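Local structure of putative cytoplasmic protein (Enterobacter cloacae, 4HFL) at residues Leu67-Ile72 / Gly85-Arg90; Phe93-Met98 / Asp137-Val142; Ile111-Pro116 / Thr168-Trp173. The protein is the type VI secretion effector Tae4, an amidase that probably cleaves the peptidoglycan of rival bacteria and is inhibited by its immunity protein Tai4. One frame throughout, in Å; residues are numbered along the deposited sequence.

Contact 1 of 3, residues Leu67-Ile72 / Gly85-Arg90; sequences LNYCGI and GSDKKR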
loop_
_atom_site.group_PDB
_atom_site.type_symbol
_atom_site.label_atom_id
_atom_site.label_comp_id
_atom_site.label_asym_id
_atom_site.label_seq_id
_atom_site.Cartn_x
_atom_site.Cartn_y
_atom_site.Cartn_z
ATOM N N LEU A 67 2.452 4.291 -6.543
ATOM C CA LEU A 67 1.461 4.506 -7.600
ATOM C C LEU A 67 1.749 5.782 -8.387
ATOM O O LEU A 67 1.662 5.778 -9.605
ATOM C CB LEU A 67 0.054 4.558 -7.026
ATOM C CG LEU A 67 -0.458 3.240 -6.432
ATOM C CD1 LEU A 67 -1.796 3.448 -5.769
ATOM C CD2 LEU A 67 -0.576 2.205 -7.517
ATOM N N ASN A 68 2.112 6.861 -7.695
ATOM C CA ASN A 68 2.372 8.145 -8.350
ATOM C C ASN A 68 3.504 8.039 -9.329
ATOM O O ASN A 68 3.451 8.615 -10.422
ATOM C CB ASN A 68 2.721 9.238 -7.315
ATOM C CG ASN A 68 1.486 9.904 -6.719
ATOM O OD1 ASN A 68 0.475 10.105 -7.409
ATOM N ND2 ASN A 68 1.561 10.248 -5.428
ATOM N N TYR A 69 4.555 7.323 -8.940
ATOM C CA TYR A 69 5.728 7.292 -9.812
ATOM C C TYR A 69 5.736 6.136 -10.810
ATOM O O TYR A 69 6.630 6.036 -11.653
ATOM C CB TYR A 69 7.012 7.411 -8.990
ATOM C CG TYR A 69 7.215 8.835 -8.518
ATOM C CD1 TYR A 69 7.978 9.726 -9.251
ATOM C CD2 TYR A 69 6.605 9.296 -7.360
ATOM C CE1 TYR A 69 8.152 11.045 -8.828
ATOM C CE2 TYR A 69 6.773 10.603 -6.928
ATOM C CZ TYR A 69 7.545 11.471 -7.666
ATOM O OH TYR A 69 7.699 12.770 -7.228
ATOM N N CYS A 70 4.706 5.291 -10.737
ATOM C CA CYS A 70 4.512 4.228 -11.721
ATOM C C CYS A 70 3.404 4.599 -12.713
ATOM O O CYS A 70 2.998 3.783 -13.538
ATOM C CB CYS A 70 4.190 2.899 -11.027
ATOM S SG CYS A 70 5.642 2.153 -10.262
ATOM N N GLY A 71 2.919 5.833 -12.631
ATOM C CA GLY A 71 1.997 6.343 -13.636
ATOM C C GLY A 71 0.529 6.149 -13.310
ATOM O O GLY A 71 -0.303 6.152 -14.225
ATOM N N ILE A 72 0.215 5.958 -12.023
ATOM C CA ILE A 72 -1.154 6.018 -11.535
ATOM C C ILE A 72 -1.219 7.180 -10.543
ATOM O O ILE A 72 -0.920 7.023 -9.349
ATOM C CB ILE A 72 -1.595 4.689 -10.854
ATOM C CG1 ILE A 72 -1.680 3.548 -11.884
ATOM C CG2 ILE A 72 -2.939 4.854 -10.127
ATOM C CD1 ILE A 72 -1.939 2.170 -11.276
ATOM N N GLY A 85 3.080 16.203 -1.144
ATOM C CA GLY A 85 4.471 16.219 -0.736
ATOM C C GLY A 85 5.105 17.418 -1.412
ATOM O O GLY A 85 4.413 18.159 -2.122
ATOM N N SER A 86 6.409 17.605 -1.232
ATOM C CA SER A 86 7.089 18.742 -1.838
ATOM C C SER A 86 7.192 18.575 -3.352
ATOM O O SER A 86 7.728 19.439 -4.038
ATOM C CB SER A 86 8.480 18.920 -1.234
ATOM O OG SER A 86 9.314 17.820 -1.555
ATOM N N ASP A 87 6.675 17.459 -3.864
ATOM C CA ASP A 87 6.680 17.189 -5.300
ATOM C C ASP A 87 5.368 17.610 -5.971
ATOM O O ASP A 87 5.237 17.513 -7.194
ATOM C CB ASP A 87 6.975 15.703 -5.575
ATOM C CG ASP A 87 5.901 14.771 -5.015
ATOM O OD1 ASP A 87 5.044 15.239 -4.232
ATOM O OD2 ASP A 87 5.918 13.560 -5.347
ATOM N N LYS A 88 4.417 18.074 -5.159
ATOM C CA LYS A 88 3.103 18.553 -5.615
ATOM C C LYS A 88 2.197 17.398 -6.056
ATOM O O LYS A 88 1.123 17.608 -6.644
ATOM C CB LYS A 88 3.227 19.630 -6.706
ATOM C CG LYS A 88 4.265 20.731 -6.404
ATOM C CD LYS A 88 4.572 21.550 -7.658
ATOM C CE LYS A 88 5.860 22.384 -7.530
ATOM N NZ LYS A 88 5.745 23.537 -6.584
ATOM N N LYS A 89 2.627 16.176 -5.753
ATOM C CA LYS A 89 1.790 15.003 -5.992
ATOM C C LYS A 89 0.980 14.666 -4.734
ATOM O O LYS A 89 1.380 15.026 -3.620
ATOM C CB LYS A 89 2.636 13.812 -6.474
ATOM C CG LYS A 89 3.456 14.132 -7.739
ATOM C CD LYS A 89 3.945 12.880 -8.451
ATOM C CE LYS A 89 4.561 13.221 -9.809
ATOM N NZ LYS A 89 3.589 13.871 -10.742
ATOM N N ARG A 90 -0.158 13.996 -4.920
ATOM C CA ARG A 90 -1.059 13.683 -3.812
ATOM C C ARG A 90 -0.742 12.356 -3.115
ATOM O O ARG A 90 -0.420 11.346 -3.759
ATOM C CB ARG A 90 -2.518 13.706 -4.283
ATOM C CG ARG A 90 -3.009 15.088 -4.713
ATOM C CD ARG A 90 -4.264 14.983 -5.566
ATOM N NE ARG A 90 -4.818 16.294 -5.901
ATOM C CZ ARG A 90 -4.487 16.998 -6.984
ATOM N NH1 ARG A 90 -3.594 16.518 -7.843
ATOM N NH2 ARG A 90 -5.045 18.184 -7.206
HETATM O O HOH W 1 -1.246 12.710 -7.279
#
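Tyr69 and Asp87 meet tip to tip, and Asn68 reaches across to the backbone of Arg90. Two direct hydrogen bonds result. Tyr69 OH donates to Asp87 OD2 at 2.7 Å, on the anti lone pair, with ring and carboxylate turned only 20° apart; the same OD2 is also hydrogen-bonded to Tyr91 OH. Asn68 ND2 gives Arg90 O a nearly straight bond of 2.8 Å that lies in the plane of the amide. An asparagine suits this place because its other end, OD1, can accept: from a water 3.1 Å from Asn68 OD1 that is itself bound by Arg90 N, and from the backbone of Val74.

Van der Waals contact comes from the chain of Lys89. Its CB lies beside the amide, 3.9 Å from Asn68 ND2, and its CD approaches Tyr69 CE2 at 3.9 Å. Beyond them the ammonium is too distant from the ring for more than a weak cation-pi attraction.

Asp87 also shapes its own loop: Asp87 OD1, met from above the carboxylate plane, accepts from Lys89 N at 3.0 Å. This Asx turn, built on the type I turn Gly85-Lys88, is the tip of a beta hairpin, strands 82-84 and 90-92, docked against the end of helix 59-69.

Contact 2 of 3, residues Phe93-Met98 / Asp137-Val142; sequences FRVKDM and DATGHV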
loop_
_atom_site.group_PDB
_atom_site.type_symbol
_atom_site.label_atom_id
_atom_site.label_comp_id
_atom_site.label_asym_id
_atom_site.label_seq_id
_atom_site.Cartn_x
_atom_site.Cartn_y
_atom_site.Cartn_z
ATOM N N PHE A 93 -3.128 8.991 3.335
ATOM C CA PHE A 93 -2.509 8.726 4.627
ATOM C C PHE A 93 -3.388 7.803 5.499
ATOM O O PHE A 93 -3.020 7.488 6.636
ATOM C CB PHE A 93 -2.187 10.040 5.351
ATOM C CG PHE A 93 -3.383 10.929 5.553
ATOM C CD1 PHE A 93 -4.164 10.809 6.699
ATOM C CD2 PHE A 93 -3.729 11.876 4.600
ATOM C CE1 PHE A 93 -5.269 11.622 6.898
ATOM C CE2 PHE A 93 -4.827 12.698 4.792
ATOM C CZ PHE A 93 -5.606 12.563 5.945
ATOM N N ARG A 94 -4.523 7.363 4.941
ATOM C CA ARG A 94 -5.382 6.346 5.564
ATOM C C ARG A 94 -5.367 5.044 4.762
ATOM O O ARG A 94 -5.624 5.032 3.546
ATOM C CB ARG A 94 -6.821 6.851 5.693
ATOM C CG ARG A 94 -7.000 7.913 6.760
ATOM C CD ARG A 94 -8.329 8.631 6.606
ATOM N NE ARG A 94 -8.290 9.969 7.198
ATOM C CZ ARG A 94 -9.306 10.829 7.185
ATOM N NH1 ARG A 94 -10.452 10.491 6.614
ATOM N NH2 ARG A 94 -9.176 12.026 7.744
ATOM N N VAL A 95 -5.075 3.935 5.433
ATOM C CA VAL A 95 -4.917 2.677 4.708
ATOM C C VAL A 95 -6.227 2.187 4.070
ATOM O O VAL A 95 -6.213 1.563 3.003
ATOM C CB VAL A 95 -4.227 1.592 5.574
ATOM C CG1 VAL A 95 -5.193 1.004 6.603
ATOM C CG2 VAL A 95 -3.646 0.506 4.690
ATOM N N LYS A 96 -7.358 2.490 4.705
ATOM C CA LYS A 96 -8.670 2.103 4.172
ATOM C C LYS A 96 -8.924 2.770 2.817
ATOM O O LYS A 96 -9.557 2.187 1.923
ATOM C CB LYS A 96 -9.771 2.467 5.176
ATOM C CG LYS A 96 -10.747 3.521 4.691
ATOM C CD LYS A 96 -11.097 4.513 5.799
ATOM C CE LYS A 96 -11.980 5.632 5.254
ATOM N NZ LYS A 96 -12.122 6.766 6.207
ATOM N N ASP A 97 -8.401 3.985 2.663
ATOM C CA ASP A 97 -8.548 4.734 1.419
ATOM C C ASP A 97 -7.712 4.118 0.299
ATOM O O ASP A 97 -8.157 4.040 -0.846
ATOM C CB ASP A 97 -8.130 6.192 1.618
ATOM C CG ASP A 97 -9.085 6.967 2.516
ATOM O OD1 ASP A 97 -10.230 6.514 2.730
ATOM O OD2 ASP A 97 -8.689 8.050 2.991
ATOM N N MET A 98 -6.493 3.696 0.622
ATOM C CA MET A 98 -5.636 3.061 -0.378
ATOM C C MET A 98 -6.273 1.734 -0.808
ATOM O O MET A 98 -6.349 1.404 -2.008
ATOM C CB MET A 98 -4.239 2.834 0.206
ATOM C CG MET A 98 -3.265 2.109 -0.717
ATOM S SD MET A 98 -3.116 2.861 -2.361
ATOM C CE MET A 98 -2.500 4.505 -1.951
ATOM N N ASP A 137 -9.829 -2.329 16.601
ATOM C CA ASP A 137 -10.346 -1.926 15.303
ATOM C C ASP A 137 -9.861 -2.838 14.192
ATOM O O ASP A 137 -8.825 -3.510 14.323
ATOM C CB ASP A 137 -9.972 -0.474 14.979
ATOM C CG ASP A 137 -9.857 0.405 16.217
ATOM O OD1 ASP A 137 -10.896 0.741 16.820
ATOM O OD2 ASP A 137 -8.724 0.792 16.572
ATOM N N ALA A 138 -10.632 -2.853 13.103
ATOM C CA ALA A 138 -10.211 -3.469 11.857
ATOM C C ALA A 138 -9.081 -2.629 11.290
ATOM O O ALA A 138 -9.068 -1.406 11.453
ATOM C CB ALA A 138 -11.363 -3.499 10.860
ATOM N N THR A 139 -8.137 -3.269 10.614
ATOM C CA THR A 139 -7.073 -2.514 9.947
ATOM C C THR A 139 -6.501 -3.342 8.820
ATOM O O THR A 139 -7.029 -4.421 8.491
ATOM C CB THR A 139 -5.963 -2.082 10.936
ATOM O OG1 THR A 139 -4.895 -1.451 10.217
ATOM C CG2 THR A 139 -5.415 -3.281 11.684
ATOM N N GLY A 140 -5.417 -2.855 8.224
ATOM C CA GLY A 140 -4.862 -3.523 7.069
ATOM C C GLY A 140 -3.449 -3.097 6.763
ATOM O O GLY A 140 -2.916 -2.178 7.403
ATOM N N HIS A 141 -2.841 -3.773 5.793
ATOM C CA HIS A 141 -1.495 -3.440 5.349
ATOM C C HIS A 141 -1.384 -3.722 3.857
ATOM O O HIS A 141 -1.782 -4.781 3.379
ATOM C CB HIS A 141 -0.437 -4.237 6.120
ATOM C CG HIS A 141 0.970 -3.983 5.653
ATOM N ND1 HIS A 141 1.698 -2.871 6.028
ATOM C CD2 HIS A 141 1.779 -4.698 4.830
ATOM C CE1 HIS A 141 2.892 -2.913 5.462
ATOM N NE2 HIS A 141 2.968 -4.013 4.732
ATOM N N VAL A 142 -0.858 -2.763 3.113
ATOM C CA VAL A 142 -0.728 -2.928 1.676
ATOM C C VAL A 142 0.759 -2.972 1.354
ATOM O O VAL A 142 1.528 -2.147 1.852
ATOM C CB VAL A 142 -1.386 -1.756 0.941
ATOM C CG1 VAL A 142 -1.217 -1.914 -0.563
ATOM C CG2 VAL A 142 -2.858 -1.650 1.313
#
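Val95, in the first turn of its helix, presses both methyl groups toward the strand around Gly140. No polar side chain takes part in the close section. Val95 CG2 stands anti to the backbone N, where it lies 3.9 Å from the carbonyl oxygen Gly140 O and 4.1 Å from Val142 CG2. Val142 CG2 is shared, since Met98 CG, one helical turn further on, touches it at 4.3 Å. Met98 CG is itself anti to the backbone N (chi1 177°), and the rest of the side chain then leads away from the strand. Branched valines fill the gap from both sides, while at Gly140 the Val95 methyls face bare backbone: Val95 CA and Gly140 CA are 6.6 Å apart.

Towards the start of the strand the fit slackens. Val95 CG1 comes no nearer than 4.4 Å to Thr139 OG1, and no hydrogen bond crosses between the segments. Lys96 is exposed, and its end leads away from the strand.

His141 points away from this helix and bonds through NE2 to Asp152. A cysteine at a helix start, Cys59, and a histidine on a strand are consistent with the clan CA peptidase plan. Val142 of the outer strand 138-145 packs on both helices, on Met63 of helix 59-69 and on Ile99 and Leu102 of helix 95-106, while Val95 touches Cys59, and Met98 touches Ser64 and Leu67, of helix 59-69.

Contact 3 of 3, residues Ile111-Pro116 / Thr168-Trp173; sequences ISVSSP and TNATFW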
loop_
_atom_site.group_PDB
_atom_site.type_symbol
_atom_site.label_atom_id
_atom_site.label_comp_id
_atom_site.label_asym_id
_atom_site.label_seq_id
_atom_site.Cartn_x
_atom_site.Cartn_y
_atom_site.Cartn_z
ATOM N N ILE A 111 -6.958 -12.458 -6.822
ATOM C CA ILE A 111 -7.178 -13.409 -5.733
ATOM C C ILE A 111 -7.636 -12.657 -4.503
ATOM O O ILE A 111 -7.064 -11.632 -4.151
ATOM C CB ILE A 111 -5.875 -14.177 -5.362
ATOM C CG1 ILE A 111 -5.380 -15.017 -6.551
ATOM C CG2 ILE A 111 -6.091 -15.083 -4.127
ATOM C CD1 ILE A 111 -3.964 -15.551 -6.382
ATOM N N SER A 112 -8.672 -13.166 -3.848
ATOM C CA SER A 112 -9.063 -12.669 -2.528
ATOM C C SER A 112 -9.490 -13.883 -1.706
ATOM O O SER A 112 -10.434 -14.578 -2.081
ATOM C CB SER A 112 -10.221 -11.673 -2.657
ATOM O OG SER A 112 -10.682 -11.260 -1.386
ATOM N N VAL A 113 -8.782 -14.151 -0.606
ATOM C CA VAL A 113 -9.047 -15.346 0.197
ATOM C C VAL A 113 -9.121 -15.030 1.683
ATOM O O VAL A 113 -8.417 -14.146 2.182
ATOM C CB VAL A 113 -7.977 -16.433 -0.014
ATOM C CG1 VAL A 113 -8.117 -17.036 -1.410
ATOM C CG2 VAL A 113 -6.564 -15.820 0.180
ATOM N N SER A 114 -9.996 -15.745 2.381
ATOM C CA SER A 114 -10.064 -15.634 3.822
ATOM C C SER A 114 -8.920 -16.459 4.410
ATOM O O SER A 114 -8.314 -17.282 3.705
ATOM C CB SER A 114 -11.428 -16.126 4.332
ATOM O OG SER A 114 -11.697 -17.436 3.871
ATOM N N SER A 115 -8.604 -16.216 5.678
ATOM C CA SER A 115 -7.525 -16.942 6.358
ATOM C C SER A 115 -6.283 -17.122 5.487
ATOM O O SER A 115 -5.924 -18.251 5.130
ATOM C CB SER A 115 -8.032 -18.309 6.797
ATOM O OG SER A 115 -9.221 -18.205 7.555
ATOM N N PRO A 116 -5.620 -16.008 5.148
ATOM C CA PRO A 116 -4.552 -15.997 4.139
ATOM C C PRO A 116 -3.221 -16.622 4.581
ATOM O O PRO A 116 -2.697 -16.296 5.657
ATOM C CB PRO A 116 -4.331 -14.512 3.904
ATOM C CG PRO A 116 -4.673 -13.865 5.228
ATOM C CD PRO A 116 -5.854 -14.674 5.734
ATOM N N THR A 168 -7.471 -11.712 8.312
ATOM C CA THR A 168 -8.652 -12.485 7.951
ATOM C C THR A 168 -8.893 -12.557 6.444
ATOM O O THR A 168 -9.729 -13.344 5.990
ATOM C CB THR A 168 -9.915 -11.947 8.652
ATOM O OG1 THR A 168 -10.100 -10.565 8.320
ATOM C CG2 THR A 168 -9.777 -12.087 10.169
ATOM N N ASN A 169 -8.165 -11.743 5.675
ATOM C CA ASN A 169 -8.264 -11.752 4.223
ATOM C C ASN A 169 -6.937 -11.324 3.607
ATOM O O ASN A 169 -6.192 -10.539 4.212
ATOM C CB ASN A 169 -9.358 -10.783 3.735
ATOM C CG ASN A 169 -9.434 -10.709 2.208
ATOM O OD1 ASN A 169 -8.683 -9.959 1.558
ATOM N ND2 ASN A 169 -10.325 -11.504 1.629
ATOM N N ALA A 170 -6.635 -11.844 2.420
ATOM C CA ALA A 170 -5.571 -11.268 1.590
ATOM C C ALA A 170 -6.169 -11.105 0.217
ATOM O O ALA A 170 -6.889 -11.991 -0.260
ATOM C CB ALA A 170 -4.366 -12.157 1.529
ATOM N N THR A 171 -5.864 -9.968 -0.403
ATOM C CA THR A 171 -6.394 -9.586 -1.703
ATOM C C THR A 171 -5.187 -9.137 -2.532
ATOM O O THR A 171 -4.339 -8.375 -2.051
ATOM C CB THR A 171 -7.424 -8.439 -1.538
ATOM O OG1 THR A 171 -8.562 -8.922 -0.810
ATOM C CG2 THR A 171 -7.910 -7.928 -2.883
ATOM N N PHE A 172 -5.119 -9.615 -3.768
ATOM C CA PHE A 172 -3.892 -9.622 -4.535
ATOM C C PHE A 172 -4.123 -9.394 -6.027
ATOM O O PHE A 172 -5.033 -10.014 -6.624
ATOM C CB PHE A 172 -3.197 -10.973 -4.347
ATOM C CG PHE A 172 -2.064 -11.211 -5.316
ATOM C CD1 PHE A 172 -0.791 -10.755 -5.023
ATOM C CD2 PHE A 172 -2.272 -11.895 -6.508
ATOM C CE1 PHE A 172 0.259 -10.960 -5.910
ATOM C CE2 PHE A 172 -1.226 -12.109 -7.407
ATOM C CZ PHE A 172 0.042 -11.640 -7.103
ATOM N N TRP A 173 -3.273 -8.537 -6.610
ATOM C CA TRP A 173 -3.204 -8.305 -8.068
ATOM C C TRP A 173 -1.827 -8.667 -8.593
ATOM O O TRP A 173 -0.808 -8.188 -8.074
ATOM C CB TRP A 173 -3.435 -6.824 -8.413
ATOM C CG TRP A 173 -4.813 -6.275 -8.100
ATOM C CD1 TRP A 173 -5.828 -6.085 -8.986
ATOM C CD2 TRP A 173 -5.294 -5.809 -6.831
ATOM N NE1 TRP A 173 -6.926 -5.560 -8.344
ATOM C CE2 TRP A 173 -6.622 -5.373 -7.024
ATOM C CE3 TRP A 173 -4.735 -5.726 -5.546
ATOM C CZ2 TRP A 173 -7.404 -4.867 -5.980
ATOM C CZ3 TRP A 173 -5.509 -5.222 -4.517
ATOM C CH2 TRP A 173 -6.836 -4.805 -4.738
HETATM O O HOH W 2 -9.930 -15.694 8.356
#
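Ile111 and Phe172 form a hydrogen-bonded pair, joined twice through their backbones: Ile111 N to Phe172 O at 3.1 Å and Phe172 N to Ile111 O at 2.8 Å. The next such pair repeats the pattern, with Val113 N to Ala170 O and Ala170 N to Val113 O both 2.9 Å. The strands run antiparallel, their directions 171° apart, and between the paired amides the CA-H groups of Ser112 and Thr171 also lean on carbonyl oxygens.

Ser112 is worth following outward. Its CB lies 3.7 Å from Thr171 OG1. Ser112 OG, anti to the backbone N (chi1 175°) and therefore beside the carbonyl carbon, donates to that same Thr171 OG1 at 3.2 Å. Small hydroxyl residues suit this non-hydrogen-bonded pair, whose two CA atoms come close and whose side chains leave the sheet together.

The other face is apolar. The Ile111 and Phe172 side chains run alongside each other from the sheet, and Ile111 CD1 meets Phe172 CD2 at 4.0 Å. Past the strand end, Ser115 has left-handed backbone angles, and its N reaches Thr168 O from above the carbonyl plane, 66° out of it. Pro116 follows and packs over Ala170, Pro116 CB to Ala170 CB at a tight 3.3 Å, a place where alanine offers little bulk. Thr168 and Asn169 together face Thr131 of strand 126-133 as a classic beta bulge.

The chemistry implies a two-faced edge of the sheet: backbone bonds fix the register, the pairs Ser112-Thr171 and Ser114-Asn169 are polar, and the face with Ile111, Val113, Ala170 and Phe172 is apolar, in keeping with the burial of Ala170 and Phe172 against strand 126-133.

In the fold
From the N terminus, helix 59-69 leads into contact 1, which closes a short loop by returning the hairpin tip at 85-90 to the helix end. Only then does contact 2 open, so these two stand in series, yet they touch: Leu67 CD1 packs on Met98 SD at 3.7 Å. Contact 2 spans a longer loop, from helix 95-106 to strand 138-145. Contact 3 begins within that loop, at strand 111-114, and ends beyond it at 166-174, so the two cross. Both reach the four-stranded sheet, at its opposite outer strands. Contacts 1 and 3 lie on opposite sides of the chain's centre, about 27 Å between contact centres, and contact 2 joins the helical part to the sheet.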